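Local atomic coordinates of uncharacterized HTH-type transcriptional regulator HI_0893 (Haemophilus influenzae, PDB entry 3QKX), a protein that is an uncharacterized TetR-family regulator that probably binds DNA to control transcription. Residues E11-A16 / D53-Q58; L20-G25 / N99-S104. One frame throughout, in Å; residues are numbered along the deposited sequence.

Contact 1 (E11-A16 / D53-Q58); sequences EQIFSA and DELLEQ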
loop_
_atom_site.group_PDB
_atom_site.type_symbol
_atom_site.label_atom_id
_atom_site.label_comp_id
_atom_site.label_asym_id
_atom_site.label_seq_id
_atom_site.Cartn_x
_atom_site.Cartn_y
_atom_site.Cartn_z
ATOM N N GLU A 11 0.559 -25.085 9.239
ATOM C CA GLU A 11 1.534 -24.073 8.804
ATOM C C GLU A 11 2.302 -24.443 7.477
ATOM O O GLU A 11 2.680 -23.652 6.712
ATOM C CB GLU A 11 2.531 -23.762 9.940
ATOM C CG GLU A 11 3.576 -22.638 9.623
ATOM C CD GLU A 11 2.947 -21.332 9.156
ATOM O OE1 GLU A 11 1.898 -20.929 9.715
ATOM O OE2 GLU A 11 3.512 -20.694 8.242
ATOM N N GLN A 12 2.485 -25.811 7.387
ATOM C CA GLN A 12 2.967 -26.395 6.137
ATOM C C GLN A 12 2.064 -25.973 4.979
ATOM O O GLN A 12 2.543 -25.515 3.960
ATOM C CB GLN A 12 3.023 -27.927 6.263
ATOM C CG GLN A 12 3.843 -28.638 5.190
ATOM C CD GLN A 12 3.915 -30.143 5.429
ATOM O OE1 GLN A 12 4.051 -30.587 6.562
ATOM N NE2 GLN A 12 3.823 -30.930 4.353
ATOM N N ILE A 13 0.757 -26.076 5.176
ATOM C CA ILE A 13 -0.216 -25.685 4.159
ATOM C C ILE A 13 -0.272 -24.158 3.988
ATOM O O ILE A 13 -0.340 -23.664 2.856
ATOM C CB ILE A 13 -1.624 -26.266 4.464
ATOM C CG1 ILE A 13 -1.607 -27.805 4.322
ATOM C CG2 ILE A 13 -2.669 -25.696 3.530
ATOM C CD1 ILE A 13 -2.722 -28.544 5.110
ATOM N N PHE A 14 -0.209 -23.412 5.090
ATOM C CA PHE A 14 -0.287 -21.954 5.003
ATOM C C PHE A 14 0.923 -21.376 4.258
ATOM O O PHE A 14 0.769 -20.529 3.390
ATOM C CB PHE A 14 -0.408 -21.305 6.394
ATOM C CG PHE A 14 -1.718 -21.580 7.111
ATOM C CD1 PHE A 14 -2.941 -21.559 6.444
ATOM C CD2 PHE A 14 -1.719 -21.789 8.482
ATOM C CE1 PHE A 14 -4.119 -21.800 7.124
ATOM C CE2 PHE A 14 -2.905 -22.026 9.176
ATOM C CZ PHE A 14 -4.104 -22.023 8.501
ATOM N N SER A 15 2.112 -21.862 4.604
ATOM C CA SER A 15 3.343 -21.550 3.885
ATOM C C SER A 15 3.195 -21.752 2.377
ATOM O O SER A 15 3.641 -20.935 1.592
ATOM C CB SER A 15 4.481 -22.433 4.416
ATOM O OG SER A 15 5.615 -22.408 3.557
ATOM N N ALA A 16 2.587 -22.868 1.993
ATOM C CA ALA A 16 2.343 -23.175 0.593
ATOM C C ALA A 16 1.291 -22.266 -0.012
ATOM O O ALA A 16 1.341 -21.994 -1.183
ATOM C CB ALA A 16 1.921 -24.676 0.437
ATOM N N ASP A 53 -12.779 -21.506 1.079
ATOM C CA ASP A 53 -13.189 -20.378 1.941
ATOM C C ASP A 53 -12.633 -20.536 3.348
ATOM O O ASP A 53 -11.937 -19.650 3.834
ATOM C CB ASP A 53 -14.729 -20.221 2.017
ATOM C CG ASP A 53 -15.315 -19.362 0.888
ATOM O OD1 ASP A 53 -14.572 -18.858 0.018
ATOM O OD2 ASP A 53 -16.548 -19.190 0.883
ATOM N N GLU A 54 -12.928 -21.665 3.989
ATOM C CA GLU A 54 -12.499 -21.885 5.381
ATOM C C GLU A 54 -10.967 -21.865 5.497
ATOM O O GLU A 54 -10.430 -21.367 6.491
ATOM C CB GLU A 54 -13.074 -23.202 5.955
ATOM C CG GLU A 54 -13.253 -23.200 7.486
ATOM N N LEU A 55 -10.282 -22.381 4.470
ATOM C CA LEU A 55 -8.821 -22.279 4.361
ATOM C C LEU A 55 -8.358 -20.834 4.405
ATOM O O LEU A 55 -7.576 -20.461 5.269
ATOM C CB LEU A 55 -8.313 -22.941 3.067
ATOM C CG LEU A 55 -6.807 -23.231 2.971
ATOM C CD1 LEU A 55 -6.535 -24.447 2.057
ATOM C CD2 LEU A 55 -6.036 -22.033 2.488
ATOM N N LEU A 56 -8.848 -20.020 3.484
ATOM C CA LEU A 56 -8.407 -18.624 3.399
ATOM C C LEU A 56 -8.795 -17.772 4.633
ATOM O O LEU A 56 -8.079 -16.834 4.968
ATOM C CB LEU A 56 -8.915 -17.978 2.110
ATOM C CG LEU A 56 -8.429 -18.571 0.772
ATOM C CD1 LEU A 56 -8.944 -17.702 -0.383
ATOM C CD2 LEU A 56 -6.926 -18.707 0.687
ATOM N N GLU A 57 -9.893 -18.125 5.314
ATOM C CA GLU A 57 -10.244 -17.507 6.609
ATOM C C GLU A 57 -9.153 -17.727 7.647
ATOM O O GLU A 57 -8.639 -16.767 8.220
ATOM C CB GLU A 57 -11.578 -18.046 7.167
ATOM C CG GLU A 57 -12.840 -17.574 6.429
ATOM C CD GLU A 57 -14.072 -17.455 7.337
ATOM O OE1 GLU A 57 -14.092 -16.562 8.216
ATOM O OE2 GLU A 57 -15.032 -18.236 7.148
ATOM N N GLN A 58 -8.812 -18.989 7.891
ATOM C CA GLN A 58 -7.783 -19.338 8.886
ATOM C C GLN A 58 -6.410 -18.777 8.497
ATOM O O GLN A 58 -5.645 -18.346 9.369
ATOM C CB GLN A 58 -7.705 -20.859 9.098
ATOM C CG GLN A 58 -8.898 -21.442 9.874
ATOM C CD GLN A 58 -8.772 -22.956 10.129
ATOM O OE1 GLN A 58 -7.683 -23.468 10.437
ATOM N NE2 GLN A 58 -9.895 -23.674 10.009
#
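F14 reaches from its helix to the backbone and side chain of Q58, and its far end makes the closest approach between E11-A16 and D53-Q58: CZ of F14 lies 3.8 Å from CB of Q58. The neighbouring ring atom CE1 of F14 sits 4.1 Å from the carbonyl O of L55, which meets the ring at its edge, near the ring plane. The CB of Q58, by contrast, comes to the ring obliquely. With CG of F14 anti to its carbonyl carbon (chi1 -68°), the ring end is carried closer to the second helix than its CB bond alone would suggest. On Q58 it is CB and the backbone carbonyl carbon that do the touching; the chain runs extended beyond CG, and the amide, its plane 71° from that of the ring, lies farther off. Beside this ring contact, CG2 of I13 and CD1 of L55 make a looser apolar touch at 4.3 Å.

These residues illustrate how a TetR-type DNA-binding domain is built: the first helix, 6-23, packs nearly at right angles (92°) on helix 52-72, which follows the helix-turn-helix, and the segment axes approach to 11.1 Å. Both I13 and L55 also touch I45 of helix 42-48, the second helix of the predicted helix-turn-helix, while L55 reaches M31 and L34 of helix 31-38. I13 and L55 thus bring together helices 6-23, 31-38, 42-48 and 52-72. Further along helix 52-72, F59 and R62 pack on F14, and R62 also forms a salt bridge with OE2 of E11, a polar tie between the same two helices.

Contact 2 (L20-G25 / N99-S104); sequences LMAREG and NPTILS
A22 and T101 bring the two helices close, their CA atoms 5.9 Å apart, with the touching done by side chains. The van der Waals contacts all centre on one methyl group. CB of A22, directed at the second segment, meets OG1 of T101 at 3.5 Å and CB of S104 at 4.3 Å, one helical turn further on. Rotation about the first torsion of T101 places its hydroxyl anti to the backbone N (chi1 -169°), and it is this oxygen, rather than CG2, that lies against the alanine methyl. With only a methyl group on A22, the helices come close, and 94 Å² is buried, summed over both sides.

Within the second helix, S104 N is hydrogen-bonded to the carbonyl O of P100 at 2.8 Å, and OG of S104 adds a weak bond to that same oxygen at 3.4 Å, so its hydroxyl is turned back along its own helix.

Around this surface contact, N105 also touches A22, while the selenomethionine M21 packs on N105 and Y109, and its carbonyl O receives a weak hydrogen bond from NE2 of Q108. Helix 100-109 therefore packs against the C-terminal end of helix 6-23, a junction between the DNA-binding domain and the C-terminal domain of the kind found in the all-helical TetR fold.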
loop_
_atom_site.group_PDB
_atom_site.type_symbol
_atom_site.label_atom_id
_atom_site.label_comp_id
_atom_site.label_asym_id
_atom_site.label_seq_id
_atom_site.Cartn_x
_atom_site.Cartn_y
_atom_site.Cartn_z
ATOM N N LEU A 20 1.859 -20.180 -3.652
ATOM C CA LEU A 20 0.944 -20.297 -4.795
ATOM C C LEU A 20 0.237 -18.945 -5.039
ATOM O O LEU A 20 -0.034 -18.570 -6.191
ATOM C CB LEU A 20 -0.060 -21.455 -4.592
ATOM C CG LEU A 20 -0.567 -22.210 -5.830
HETATM N N MSE A 21 0.029 -18.176 -3.973
HETATM C CA MSE A 21 -0.524 -16.825 -4.109
HETATM C C MSE A 21 0.474 -15.831 -4.734
HETATM O O MSE A 21 0.074 -14.943 -5.474
HETATM C CB MSE A 21 -1.001 -16.308 -2.749
HETATM C CG MSE A 21 -2.024 -15.214 -2.841
HETATM SE SE MSE A 21 -2.405 -14.474 -1.120
HETATM C CE MSE A 21 -3.161 -16.015 -0.263
ATOM N N ALA A 22 1.758 -15.967 -4.402
ATOM C CA ALA A 22 2.791 -15.086 -4.918
ATOM C C ALA A 22 3.135 -15.391 -6.392
ATOM O O ALA A 22 3.376 -14.465 -7.179
ATOM C CB ALA A 22 4.031 -15.171 -4.045
ATOM N N ARG A 23 3.123 -16.673 -6.772
ATOM C CA ARG A 23 3.522 -17.081 -8.139
ATOM C C ARG A 23 2.374 -17.008 -9.166
ATOM O O ARG A 23 2.504 -16.335 -10.208
ATOM C CB ARG A 23 4.116 -18.490 -8.119
ATOM C CG ARG A 23 5.412 -18.582 -7.317
ATOM C CD ARG A 23 6.115 -19.917 -7.528
ATOM N NE ARG A 23 6.815 -20.353 -6.306
ATOM C CZ ARG A 23 7.171 -21.618 -6.023
ATOM N NH1 ARG A 23 6.910 -22.631 -6.868
ATOM N NH2 ARG A 23 7.796 -21.881 -4.880
ATOM N N GLU A 24 1.284 -17.724 -8.883
ATOM C CA GLU A 24 0.023 -17.582 -9.612
ATOM C C GLU A 24 -0.823 -16.571 -8.834
ATOM O O GLU A 24 -0.362 -16.037 -7.826
ATOM C CB GLU A 24 -0.691 -18.933 -9.696
ATOM C CG GLU A 24 0.179 -20.080 -10.254
ATOM C CD GLU A 24 -0.499 -21.437 -10.159
ATOM O OE1 GLU A 24 -0.613 -21.987 -9.036
ATOM O OE2 GLU A 24 -0.899 -21.966 -11.210
ATOM N N GLY A 25 -2.045 -16.297 -9.288
ATOM C CA GLY A 25 -2.961 -15.389 -8.544
ATOM C C GLY A 25 -3.731 -16.069 -7.403
ATOM O O GLY A 25 -3.890 -17.281 -7.407
ATOM N N ASN A 99 11.166 -12.010 4.079
ATOM C CA ASN A 99 10.013 -12.762 3.547
ATOM C C ASN A 99 9.328 -12.033 2.375
ATOM O O ASN A 99 8.233 -11.516 2.517
ATOM C CB ASN A 99 9.013 -12.998 4.655
ATOM C CG ASN A 99 9.594 -13.789 5.777
ATOM O OD1 ASN A 99 9.624 -15.009 5.727
ATOM N ND2 ASN A 99 10.100 -13.101 6.783
ATOM N N PRO A 100 9.973 -12.009 1.208
ATOM C CA PRO A 100 9.450 -11.256 0.091
ATOM C C PRO A 100 8.132 -11.809 -0.478
ATOM O O PRO A 100 7.321 -11.044 -1.025
ATOM C CB PRO A 100 10.568 -11.363 -0.953
ATOM C CG PRO A 100 11.296 -12.550 -0.619
ATOM C CD PRO A 100 11.092 -12.872 0.820
ATOM N N THR A 101 7.935 -13.119 -0.356
ATOM C CA THR A 101 6.669 -13.763 -0.697
ATOM C C THR A 101 5.503 -13.172 0.127
ATOM O O THR A 101 4.425 -12.916 -0.405
ATOM C CB THR A 101 6.782 -15.311 -0.520
ATOM O OG1 THR A 101 5.637 -15.956 -1.092
ATOM C CG2 THR A 101 6.956 -15.709 0.993
ATOM N N ILE A 102 5.759 -12.849 1.388
ATOM C CA ILE A 102 4.768 -12.168 2.204
ATOM C C ILE A 102 4.562 -10.749 1.678
ATOM O O ILE A 102 3.431 -10.265 1.588
ATOM C CB ILE A 102 5.188 -12.122 3.708
ATOM C CG1 ILE A 102 5.291 -13.532 4.298
ATOM C CG2 ILE A 102 4.218 -11.288 4.523
ATOM C CD1 ILE A 102 3.979 -14.217 4.462
ATOM N N LEU A 103 5.656 -10.089 1.317
ATOM C CA LEU A 103 5.593 -8.735 0.754
ATOM C C LEU A 103 4.720 -8.674 -0.525
ATOM O O LEU A 103 3.897 -7.776 -0.648
ATOM C CB LEU A 103 7.015 -8.190 0.500
ATOM C CG LEU A 103 7.154 -6.809 -0.116
ATOM C CD1 LEU A 103 6.686 -5.749 0.868
ATOM C CD2 LEU A 103 8.603 -6.587 -0.562
ATOM N N SER A 104 4.884 -9.627 -1.444
ATOM C CA SER A 104 4.036 -9.684 -2.645
ATOM C C SER A 104 2.565 -9.805 -2.301
ATOM O O SER A 104 1.728 -9.147 -2.898
ATOM C CB SER A 104 4.393 -10.874 -3.531
ATOM O OG SER A 104 5.727 -10.821 -3.968
#

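In the fold
Helix 6-23 serves both contacts, its earlier turns in contact 1 and its C-terminal end in contact 2, whose centre lies about 14 Å from that of contact 1. Along the chain the segments alternate: 11-16, 20-25, 53-58, then 99-104. Contact 1 closes the N-terminal DNA-binding domain upon itself, spanning the predicted helix-turn-helix, whereas contact 2 reaches across to the C-terminal domain through helix 100-109. One helix is therefore fixed within its own domain and also borders the next. In TetR-family regulators, such interdomain contacts are commonly part of the route by which ligand binding alters DNA affinity; whether they do so here is not established.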